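Local coordinates for ABC transporter substrate-binding protein-branched chain amino acid transport (Streptococcus pneumoniae, PDB 4GNR), which probably captures branched-chain amino acids outside the pneumococcal membrane for import by an ABC transporter, and holds isoleucine in this crystal, at residues Thr67-Leu70 / Val71-Lys75; Lys211-Asn214 / Gln215-Met219. All coordinates share one frame; numbering follows the deposited sequence.

Interaction 1: Thr67-Leu70 / Val71-Lys75; sequences TTNL and VTQSK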
loop_
_atom_site.group_PDB
_atom_site.type_symbol
_atom_site.label_atom_id
_atom_site.label_comp_id
_atom_site.label_asym_id
_atom_site.label_seq_id
_atom_site.Cartn_x
_atom_site.Cartn_y
_atom_site.Cartn_z
ATOM N N THR A 67 -3.305 -7.894 17.468
ATOM C CA THR A 67 -4.408 -6.948 17.681
ATOM C C THR A 67 -5.062 -7.190 19.044
ATOM O O THR A 67 -5.266 -6.243 19.822
ATOM C CB THR A 67 -5.431 -7.012 16.564
ATOM O OG1 THR A 67 -4.792 -6.758 15.316
ATOM C CG2 THR A 67 -6.507 -5.927 16.743
ATOM N N THR A 68 -5.384 -8.446 19.343
ATOM C CA THR A 68 -5.984 -8.768 20.642
ATOM C C THR A 68 -5.103 -8.263 21.783
ATOM O O THR A 68 -5.579 -7.642 22.736
ATOM C CB THR A 68 -6.298 -10.272 20.752
ATOM O OG1 THR A 68 -7.374 -10.569 19.860
ATOM C CG2 THR A 68 -6.700 -10.648 22.208
ATOM N N ASN A 69 -3.821 -8.555 21.709
ATOM C CA ASN A 69 -2.940 -8.130 22.777
ATOM C C ASN A 69 -2.879 -6.596 22.872
ATOM O O ASN A 69 -2.990 -6.048 23.970
ATOM C CB ASN A 69 -1.593 -8.827 22.631
ATOM C CG ASN A 69 -1.707 -10.368 22.705
ATOM O OD1 ASN A 69 -2.724 -10.944 23.121
ATOM N ND2 ASN A 69 -0.627 -11.028 22.310
ATOM N N LEU A 70 -2.781 -5.899 21.728
ATOM C CA LEU A 70 -2.745 -4.438 21.744
ATOM C C LEU A 70 -3.976 -3.830 22.423
ATOM O O LEU A 70 -3.864 -2.876 23.200
ATOM C CB LEU A 70 -2.647 -3.854 20.326
ATOM C CG LEU A 70 -1.279 -3.918 19.654
ATOM C CD1 LEU A 70 -1.375 -3.501 18.191
ATOM C CD2 LEU A 70 -0.266 -3.037 20.401
ATOM N N VAL A 71 -5.154 -4.350 22.098
ATOM C CA VAL A 71 -6.381 -3.736 22.589
ATOM C C VAL A 71 -6.819 -4.177 23.968
ATOM O O VAL A 71 -7.542 -3.449 24.633
ATOM C CB VAL A 71 -7.546 -3.857 21.550
ATOM C CG1 VAL A 71 -7.118 -3.247 20.201
ATOM C CG2 VAL A 71 -8.052 -5.272 21.368
ATOM N N THR A 72 -6.399 -5.361 24.406
ATOM C CA THR A 72 -6.817 -5.875 25.714
ATOM C C THR A 72 -5.723 -5.909 26.781
ATOM O O THR A 72 -6.035 -5.895 27.943
ATOM C CB THR A 72 -7.377 -7.319 25.631
ATOM O OG1 THR A 72 -6.331 -8.237 25.304
ATOM C CG2 THR A 72 -8.543 -7.426 24.687
ATOM N N GLN A 73 -4.466 -6.061 26.402
ATOM C CA GLN A 73 -3.349 -6.138 27.370
ATOM C C GLN A 73 -2.684 -4.776 27.464
ATOM O O GLN A 73 -2.559 -4.182 28.519
ATOM C CB GLN A 73 -2.344 -7.221 26.953
ATOM C CG GLN A 73 -2.922 -8.618 26.916
ATOM C CD GLN A 73 -3.165 -9.185 28.298
ATOM O OE1 GLN A 73 -2.647 -8.700 29.309
ATOM N NE2 GLN A 73 -3.900 -10.290 28.338
ATOM N N SER A 74 -2.282 -4.269 26.314
ATOM C CA SER A 74 -1.677 -2.944 26.230
ATOM C C SER A 74 -2.743 -1.837 26.388
ATOM O O SER A 74 -2.447 -0.710 26.704
ATOM C CB SER A 74 -0.966 -2.752 24.897
ATOM O OG SER A 74 0.091 -3.689 24.710
ATOM N N LYS A 75 -3.969 -2.177 26.081
ATOM C CA LYS A 75 -5.095 -1.270 26.205
ATOM C C LYS A 75 -4.913 0.041 25.406
ATOM O O LYS A 75 -5.187 1.159 25.859
ATOM C CB LYS A 75 -5.465 -1.087 27.660
ATOM C CG LYS A 75 -5.957 -2.410 28.239
ATOM C CD LYS A 75 -6.424 -2.189 29.631
ATOM C CE LYS A 75 -7.055 -3.403 30.256
ATOM N NZ LYS A 75 -6.235 -4.634 30.347
HETATM O O HOH W 1 -4.055 -11.718 25.412
#
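The C-terminal turn of helix 60-72 joins Thr68 to Thr72 by side chain as well as backbone. Thr72 OG1 donates to Thr68 O at 2.7 Å, coming from above the carbonyl plane, while Thr72 N reaches Thr68 O at 2.9 Å from the opposite face, so one residue grips this oxygen twice. The hydroxyl can do so because it lies between the backbone N and the carbonyl carbon of Thr72 (chi1 68°), which turns it back up the helix. One residue earlier in the ladder, Val71 N bonds to Thr67 O at 3.0 Å, and the CG2 methyl of Val71 rests 3.3 Å from Thr67 O.

Asn69 O is also shared: Gln73 N binds it at 2.8 Å in the helical i to i+4 manner, and Ser74 N binds it at 3.0 Å, the straighter of the two N-H bonds. In the conformer of Asn69 described here, one of two, a water donates to Asn69 OD1 and accepts a longer bond from Gln73 NE2, a doubtful bridge. Lys75, with phi at 57°, breaks the helical course, and its NZ folds back to Thr72 O at 2.7 Å. Just after Lys75, Val76 is backbone-bonded to Leu70. An i to i+5 N-H...O bond (a pi-type turn), followed by a residue of positive phi, is a common way for an alpha-helix to end, here leading toward strand 78-80.

Interaction 2: Lys211-Asn214 / Gln215-Met219; sequences KIVN and QARGM
Lys211, at the start of this turn of helix 206-218, offers its carbonyl O to Gln215 N at 2.9 Å, and the Gln215 side chain runs back along the same oxygen, with CG 3.4 Å from Lys211 O. Beyond CG that chain is extended (chi2 173°), which lays its amide beside Lys211 CB, where it bonds to Thr183, Phe185 and Gln186. Ile212 O takes the N-H of Ala216 at 2.8 Å, and the Ala216 methyl sits 3.2 Å from Ile212 O.

Val213 O is approached in the same way by Arg217, whose N bonds at 3.0 Å while CG packs 3.1 Å from Val213 O. Farther out, the methyl CG1 of Val213 meets Arg217 CG at 4.1 Å, before the arginine bends at chi2 and sends its guanidinium to the carbonyls of Ile221, Lys223 and Ser246. Asn214 O takes Gly218 N, a less straight bond (142° at the hydrogen), and the ladder goes on with Met219 N on Gln215 O. In the conformer described here, one of two, the Asn214 amide is nearly perpendicular to that of Gln215 and gives its ND2 to Ala240 O, a doubtful bond.

Helix 206-218 is the crossover of a beta-alpha-beta unit between strands 199-201 and 225-227. Val213, Ala216 and Arg217 lie against Ile225, with Val213 and Arg217 also on Ile248 of strand 248-252, while Gln215 and Ala216 touch Leu189 of helix 186-193.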
loop_
_atom_site.group_PDB
_atom_site.type_symbol
_atom_site.label_atom_id
_atom_site.label_comp_id
_atom_site.label_asym_id
_atom_site.label_seq_id
_atom_site.Cartn_x
_atom_site.Cartn_y
_atom_site.Cartn_z
ATOM N N LYS A 211 11.418 -10.608 -8.757
ATOM C CA LYS A 211 12.068 -11.808 -9.345
ATOM C C LYS A 211 11.542 -12.073 -10.765
ATOM O O LYS A 211 12.290 -12.488 -11.644
ATOM C CB LYS A 211 11.874 -13.015 -8.437
ATOM C CG LYS A 211 12.606 -12.903 -7.107
ATOM C CD LYS A 211 12.380 -14.126 -6.232
ATOM C CE LYS A 211 13.006 -14.021 -4.839
ATOM N NZ LYS A 211 12.325 -12.989 -3.996
ATOM N N ILE A 212 10.248 -11.858 -10.988
ATOM C CA ILE A 212 9.645 -12.018 -12.321
ATOM C C ILE A 212 10.307 -11.040 -13.307
ATOM O O ILE A 212 10.674 -11.425 -14.418
ATOM C CB ILE A 212 8.127 -11.840 -12.264
ATOM C CG1 ILE A 212 7.489 -13.050 -11.559
ATOM C CG2 ILE A 212 7.557 -11.624 -13.667
ATOM C CD1 ILE A 212 6.065 -12.826 -11.136
ATOM N N VAL A 213 10.442 -9.779 -12.905
ATOM C CA VAL A 213 11.097 -8.786 -13.765
ATOM C C VAL A 213 12.540 -9.225 -14.072
ATOM O O VAL A 213 12.998 -9.189 -15.207
ATOM C CB VAL A 213 11.081 -7.405 -13.094
ATOM C CG1 VAL A 213 11.993 -6.445 -13.847
ATOM C CG2 VAL A 213 9.637 -6.890 -13.054
ATOM N N ASN A 214 13.210 -9.670 -13.022
ATOM C CA ASN A 214 14.583 -10.125 -13.117
ATOM C C ASN A 214 14.775 -11.231 -14.153
ATOM O O ASN A 214 15.691 -11.214 -14.987
ATOM C CB ASN A 214 15.007 -10.677 -11.771
ATOM C CG ASN A 214 16.418 -11.140 -11.796
ATOM O OD1 ASN A 214 16.660 -12.318 -11.985
ATOM N ND2 ASN A 214 17.357 -10.208 -11.801
ATOM N N GLN A 215 13.928 -12.237 -14.028
ATOM C CA GLN A 215 13.962 -13.395 -14.922
ATOM C C GLN A 215 13.448 -13.099 -16.333
ATOM O O GLN A 215 13.979 -13.629 -17.322
ATOM C CB GLN A 215 13.246 -14.569 -14.280
ATOM C CG GLN A 215 14.010 -15.077 -13.055
ATOM C CD GLN A 215 13.298 -16.148 -12.253
ATOM O OE1 GLN A 215 12.695 -17.062 -12.807
ATOM N NE2 GLN A 215 13.413 -16.055 -10.917
ATOM N N ALA A 216 12.428 -12.263 -16.441
ATOM C CA ALA A 216 11.873 -11.905 -17.751
ATOM C C ALA A 216 12.914 -11.164 -18.569
ATOM O O ALA A 216 13.214 -11.527 -19.714
ATOM C CB ALA A 216 10.593 -11.068 -17.595
ATOM N N ARG A 217 13.465 -10.122 -17.976
ATOM C CA ARG A 217 14.485 -9.321 -18.655
ATOM C C ARG A 217 15.711 -10.189 -18.949
ATOM O O ARG A 217 16.323 -10.085 -20.016
ATOM C CB ARG A 217 14.802 -8.123 -17.771
ATOM C CG ARG A 217 13.600 -7.193 -17.514
ATOM C CD ARG A 217 13.371 -6.251 -18.668
ATOM N NE ARG A 217 12.232 -5.327 -18.438
ATOM C CZ ARG A 217 10.988 -5.445 -18.921
ATOM N NH1 ARG A 217 10.634 -6.477 -19.664
ATOM N NH2 ARG A 217 10.107 -4.490 -18.687
ATOM N N GLY A 218 16.051 -11.076 -18.013
ATOM C CA GLY A 218 17.205 -11.966 -18.196
ATOM C C GLY A 218 17.062 -12.862 -19.418
ATOM O O GLY A 218 18.050 -13.198 -20.075
ATOM N N MET A 219 15.846 -13.288 -19.719
ATOM C CA MET A 219 15.647 -14.129 -20.891
ATOM C C MET A 219 15.262 -13.340 -22.149
ATOM O O MET A 219 14.837 -13.917 -23.153
ATOM C CB MET A 219 14.727 -15.310 -20.658
ATOM C CG MET A 219 13.319 -14.925 -20.440
ATOM S SD MET A 219 12.199 -16.366 -20.391
ATOM C CE MET A 219 12.780 -17.176 -18.917
#

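Overall arrangement
Interactions 1 and 2 show one principle in two settings: a helix ending against a central sheet. Their centres lie about 43 Å apart on opposite sides of the chain's centre, with nearest atoms about 27 Å apart. Residues 67-75 flank the five-stranded parallel sheet, and residues 211-219 the seven-stranded mixed sheet, consistent with the two-lobed fold of periplasmic binding proteins. Isoleucine is held by residues of both halves, among them Ser85 and Thr108 beside the first sheet, Tyr205 and Asp229 beside the second. Neither interaction contributes a residue to that pocket, though Tyr205 stands just before helix 206-218, at the end away from interaction 2. Interaction 1 closes on a positive-phi lysine, interaction 2 on Met219.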